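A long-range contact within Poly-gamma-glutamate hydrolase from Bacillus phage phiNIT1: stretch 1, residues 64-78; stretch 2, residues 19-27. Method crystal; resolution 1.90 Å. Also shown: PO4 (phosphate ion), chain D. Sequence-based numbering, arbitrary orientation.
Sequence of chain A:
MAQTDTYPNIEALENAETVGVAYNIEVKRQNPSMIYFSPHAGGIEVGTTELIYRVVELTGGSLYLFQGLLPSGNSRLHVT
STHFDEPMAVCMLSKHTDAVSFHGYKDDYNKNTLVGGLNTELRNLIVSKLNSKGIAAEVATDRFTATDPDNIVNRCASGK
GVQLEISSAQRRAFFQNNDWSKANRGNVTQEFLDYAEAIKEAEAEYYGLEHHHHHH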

# COMPACT_ATOMS: atom_id res chain seq x y z
N TYR A 64 6.66 -1.59 2.81
CA TYR A 64 6.46 -2.23 1.51
C TYR A 64 6.56 -3.70 1.76
O TYR A 64 7.47 -4.11 2.47
CB TYR A 64 7.55 -1.84 0.52
CG TYR A 64 7.52 -2.68 -0.74
CD1 TYR A 64 8.18 -3.92 -0.79
CD2 TYR A 64 6.84 -2.25 -1.86
CE1 TYR A 64 8.16 -4.67 -1.92
CE2 TYR A 64 6.83 -3.01 -3.01
CZ TYR A 64 7.47 -4.21 -3.02
OH TYR A 64 7.45 -4.99 -4.13
N LEU A 65 5.64 -4.49 1.17
CA LEU A 65 5.66 -5.96 1.29
C LEU A 65 5.30 -6.65 -0.02
O LEU A 65 4.19 -6.44 -0.53
CB LEU A 65 4.62 -6.42 2.30
CG LEU A 65 4.65 -5.98 3.74
CD1 LEU A 65 3.39 -6.49 4.36
CD2 LEU A 65 5.89 -6.58 4.45
N PHE A 66 6.19 -7.46 -0.55
CA PHE A 66 5.84 -8.34 -1.68
C PHE A 66 5.53 -9.66 -1.06
O PHE A 66 6.42 -10.29 -0.48
CB PHE A 66 7.01 -8.46 -2.70
CG PHE A 66 6.67 -9.27 -3.92
CD1 PHE A 66 6.87 -10.67 -3.92
CD2 PHE A 66 6.18 -8.67 -5.08
CE1 PHE A 66 6.55 -11.44 -5.04
CE2 PHE A 66 5.87 -9.44 -6.20
CZ PHE A 66 6.06 -10.83 -6.18
N GLN A 67 4.25 -10.06 -1.12
CA GLN A 67 3.74 -11.16 -0.27
C GLN A 67 3.35 -12.38 -1.09
O GLN A 67 2.59 -12.24 -2.04
CB GLN A 67 2.48 -10.69 0.49
CG GLN A 67 2.69 -9.62 1.58
CD GLN A 67 1.54 -9.60 2.58
OE1 GLN A 67 1.71 -9.97 3.74
NE2 GLN A 67 0.35 -9.24 2.13
N GLY A 68 3.85 -13.56 -0.70
CA GLY A 68 3.27 -14.84 -1.16
C GLY A 68 1.94 -15.15 -0.49
O GLY A 68 1.78 -14.95 0.71
N LEU A 69 0.99 -15.64 -1.28
CA LEU A 69 -0.38 -15.91 -0.84
C LEU A 69 -0.81 -17.36 -0.96
O LEU A 69 -1.93 -17.73 -0.56
CB LEU A 69 -1.40 -15.09 -1.64
CG LEU A 69 -1.23 -13.57 -1.72
CD1 LEU A 69 -2.39 -12.93 -2.48
CD2 LEU A 69 -1.15 -13.03 -0.34
N LEU A 70 0.08 -18.19 -1.48
CA LEU A 70 -0.28 -19.56 -1.75
C LEU A 70 -0.39 -20.26 -0.41
O LEU A 70 0.32 -19.91 0.53
CB LEU A 70 0.73 -20.26 -2.67
CG LEU A 70 0.84 -19.62 -4.05
CD1 LEU A 70 2.28 -19.68 -4.58
CD2 LEU A 70 -0.14 -20.23 -5.02
N PRO A 71 -1.32 -21.20 -0.30
CA PRO A 71 -1.34 -21.95 0.94
C PRO A 71 -0.04 -22.78 1.16
O PRO A 71 0.31 -23.11 2.32
CB PRO A 71 -2.58 -22.86 0.76
CG PRO A 71 -3.41 -22.17 -0.31
CD PRO A 71 -2.36 -21.63 -1.24
N SER A 72 0.68 -23.09 0.07
CA SER A 72 1.97 -23.80 0.17
C SER A 72 2.81 -23.59 -1.07
O SER A 72 2.28 -23.32 -2.17
CB SER A 72 1.75 -25.32 0.38
OG SER A 72 1.20 -25.95 -0.78
N GLY A 73 4.13 -23.71 -0.92
CA GLY A 73 5.03 -23.59 -2.06
C GLY A 73 5.22 -22.18 -2.58
O GLY A 73 5.36 -21.95 -3.79
N ASN A 74 5.24 -21.23 -1.65
CA ASN A 74 5.55 -19.83 -1.95
C ASN A 74 7.02 -19.63 -2.25
O ASN A 74 7.44 -18.54 -2.66
CB ASN A 74 5.11 -18.91 -0.80
CG ASN A 74 3.60 -18.71 -0.77
OD1 ASN A 74 3.05 -17.86 -1.47
ND2 ASN A 74 2.92 -19.48 0.08
N SER A 75 7.84 -20.67 -2.05
CA SER A 75 9.27 -20.53 -2.35
C SER A 75 9.52 -20.24 -3.82
O SER A 75 10.56 -19.69 -4.16
CB SER A 75 10.07 -21.76 -1.93
OG SER A 75 9.53 -22.88 -2.56
N ARG A 76 8.57 -20.62 -4.67
CA ARG A 76 8.67 -20.32 -6.11
C ARG A 76 8.50 -18.83 -6.40
O ARG A 76 8.85 -18.35 -7.47
CB ARG A 76 7.68 -21.17 -6.94
CG ARG A 76 6.25 -20.74 -6.99
CD ARG A 76 5.50 -21.51 -8.10
NE ARG A 76 4.16 -20.98 -8.33
CZ ARG A 76 3.03 -21.49 -7.81
NH1 ARG A 76 3.07 -22.56 -7.02
NH2 ARG A 76 1.86 -20.93 -8.11
N LEU A 77 7.97 -18.11 -5.41
CA LEU A 77 7.78 -16.67 -5.54
C LEU A 77 9.01 -15.92 -5.01
O LEU A 77 9.03 -14.67 -4.96
CB LEU A 77 6.51 -16.27 -4.80
CG LEU A 77 5.23 -17.01 -5.18
CD1 LEU A 77 4.17 -16.73 -4.14
CD2 LEU A 77 4.75 -16.61 -6.59
N HIS A 78 10.04 -16.68 -4.64
CA HIS A 78 11.26 -16.10 -4.08
C HIS A 78 12.18 -15.60 -5.18
O HIS A 78 12.65 -16.39 -6.00
CB HIS A 78 11.97 -17.10 -3.16
CG HIS A 78 13.24 -16.58 -2.56
ND1 HIS A 78 14.47 -16.73 -3.16
CD2 HIS A 78 13.47 -15.91 -1.40
CE1 HIS A 78 15.40 -16.18 -2.41
NE2 HIS A 78 14.83 -15.68 -1.33
P PO4 D . 17.53 -13.79 0.09
O1 PO4 D . 18.04 -14.56 -1.11
O2 PO4 D . 18.55 -13.76 1.22
O3 PO4 D . 17.31 -12.39 -0.41
O4 PO4 D . 16.25 -14.39 0.61
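Stretch 2 19-27: VGVAYNIEV

Stretch 2 lies alongside stretch 1 as a neighbouring antiparallel β-strand. Strand 23-27 runs at 174° to strand 64-68, their axes approach to 4.7 Å, and the two stretches together bury 757 Å², both sides summed. Residues 23-27 keep the extended backbone expected of a strand, with phi between -154° and -125° and psi between 134° and 165°.

The register begins with Tyr64 opposite Val27, a non-hydrogen-bonded pair in which Tyr64 CA lies 3.3 Å from Glu26 O, a CA-H...O contact. The Tyr64 ring leans back along stretch 2, so that CD2 is 3.7 Å from Val27 CG2 and CE2 is 3.5 Å from Ile25 CG2. At Leu65 the backbones join twice: Leu65 N donates to Glu26 O (2.9 Å, 158°) and Glu26 N donates to Leu65 O (3.1 Å, 159°). Phe66 pairs with Ile25 without hydrogen bonds, and its side chain shares a face with those of Tyr64, Tyr23, Ile25 and Val27. Phe66 CD2 is 3.9 Å from Ile25 CG1. The Phe66 and Tyr23 rings are near parallel, at 18°, but with centroids 5.1 Å apart they are slid past each other and barely overlap; Phe66 CE2 still reaches within 3.5 Å of Tyr23 CD2.

Gln67 is bound to Asn24 by both backbone and side chain. Gln67 N donates to Asn24 O (2.9 Å, 171°), Asn24 N to Gln67 O (3.0 Å, 152°), and Gln67 NE2 to Asn24 OD1 (2.9 Å, 166°). The side-chain bond is possible because both residues project to the face that also carries Leu65 and Glu26. There a water accepts from Asn24 ND2 at 2.8 Å.

Gly68 faces Tyr23, the last bridge of the ladder. A CB on Gly68 would come within 2.3 Å of Asn74 OD1, a clash that its absence avoids. Beyond the strand, Leu69 N donates to Ala22 O (2.9 Å, 157°), extending the register by one residue. The Leu69 side chain points toward stretch 2, placing CD1 3.6 Å from Tyr23 C, while a second water donates to both Leu69 O (2.7 Å) and Val21 O (3.2 Å).

Ala22 is met twice. Its CB lies 4.0 Å from Leu70 CD1, at the start of the loop. Pro71, Ser72 and Gly73 make no contact with stretch 2. Asn74 ties the loop from Leu70 to Asn74 together, since Leu70 N donates to Asn74 OD1 (3.0 Å) and Asn74 ND2 to Leu70 O (2.7 Å). At the end of the 3-10 segment 74-77, Leu77 CD2 lies 4.0 Å from Ala22 CB.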

# COMPACT_ATOMS: atom_id res chain seq x y z
N VAL A 19 -1.71 -11.99 -9.97
CA VAL A 19 -1.74 -11.15 -8.78
C VAL A 19 -3.04 -11.37 -8.02
O VAL A 19 -4.11 -11.59 -8.63
CB VAL A 19 -1.47 -9.70 -9.10
CG1 VAL A 19 -2.58 -9.13 -9.97
CG2 VAL A 19 -1.28 -8.88 -7.82
N GLY A 20 -2.95 -11.35 -6.70
CA GLY A 20 -4.10 -11.60 -5.84
C GLY A 20 -4.50 -13.07 -5.76
O GLY A 20 -5.46 -13.41 -5.05
N VAL A 21 -3.78 -13.94 -6.48
CA VAL A 21 -3.89 -15.39 -6.28
C VAL A 21 -2.59 -16.00 -5.70
O VAL A 21 -2.62 -16.60 -4.63
CB VAL A 21 -4.42 -16.17 -7.53
CG1 VAL A 21 -4.32 -17.67 -7.29
CG2 VAL A 21 -5.86 -15.79 -7.86
N ALA A 22 -1.46 -15.86 -6.40
CA ALA A 22 -0.15 -16.28 -5.84
C ALA A 22 0.59 -15.19 -5.02
O ALA A 22 1.42 -15.51 -4.15
CB ALA A 22 0.77 -16.81 -6.94
N TYR A 23 0.33 -13.92 -5.33
CA TYR A 23 1.04 -12.86 -4.64
C TYR A 23 0.21 -11.56 -4.61
O TYR A 23 -0.68 -11.36 -5.43
CB TYR A 23 2.41 -12.60 -5.31
CG TYR A 23 2.30 -11.80 -6.58
CD1 TYR A 23 2.02 -12.43 -7.80
CD2 TYR A 23 2.47 -10.39 -6.57
CE1 TYR A 23 1.93 -11.69 -9.00
CE2 TYR A 23 2.36 -9.66 -7.74
CZ TYR A 23 2.09 -10.31 -8.94
OH TYR A 23 2.00 -9.58 -10.10
N ASN A 24 0.49 -10.72 -3.61
CA ASN A 24 0.02 -9.33 -3.60
C ASN A 24 1.17 -8.37 -3.23
O ASN A 24 2.23 -8.80 -2.76
CB ASN A 24 -1.29 -9.16 -2.78
CG ASN A 24 -1.10 -9.15 -1.26
OD1 ASN A 24 -0.04 -8.84 -0.73
ND2 ASN A 24 -2.17 -9.44 -0.56
N ILE A 25 0.97 -7.07 -3.49
CA ILE A 25 1.91 -6.05 -3.07
C ILE A 25 1.18 -4.99 -2.23
O ILE A 25 0.07 -4.52 -2.58
CB ILE A 25 2.60 -5.37 -4.29
CG1 ILE A 25 3.03 -6.42 -5.35
CG2 ILE A 25 3.82 -4.55 -3.81
CD1 ILE A 25 3.65 -5.82 -6.61
N GLU A 26 1.84 -4.59 -1.14
CA GLU A 26 1.32 -3.59 -0.19
C GLU A 26 2.35 -2.49 -0.00
O GLU A 26 3.55 -2.75 0.15
CB GLU A 26 1.03 -4.24 1.17
CG GLU A 26 0.02 -5.36 1.18
CD GLU A 26 -0.53 -5.62 2.59
OE1 GLU A 26 0.17 -5.33 3.59
OE2 GLU A 26 -1.67 -6.08 2.71
N VAL A 27 1.89 -1.22 0.02
CA VAL A 27 2.82 -0.06 0.16
C VAL A 27 2.15 0.99 1.04
O VAL A 27 0.99 1.31 0.87
CB VAL A 27 3.14 0.60 -1.21
CG1 VAL A 27 4.15 1.74 -1.07
CG2 VAL A 27 3.63 -0.40 -2.25
O HOH W 1 -3.70 -18.66 -2.43
O HOH W 2 -2.47 -9.42 2.21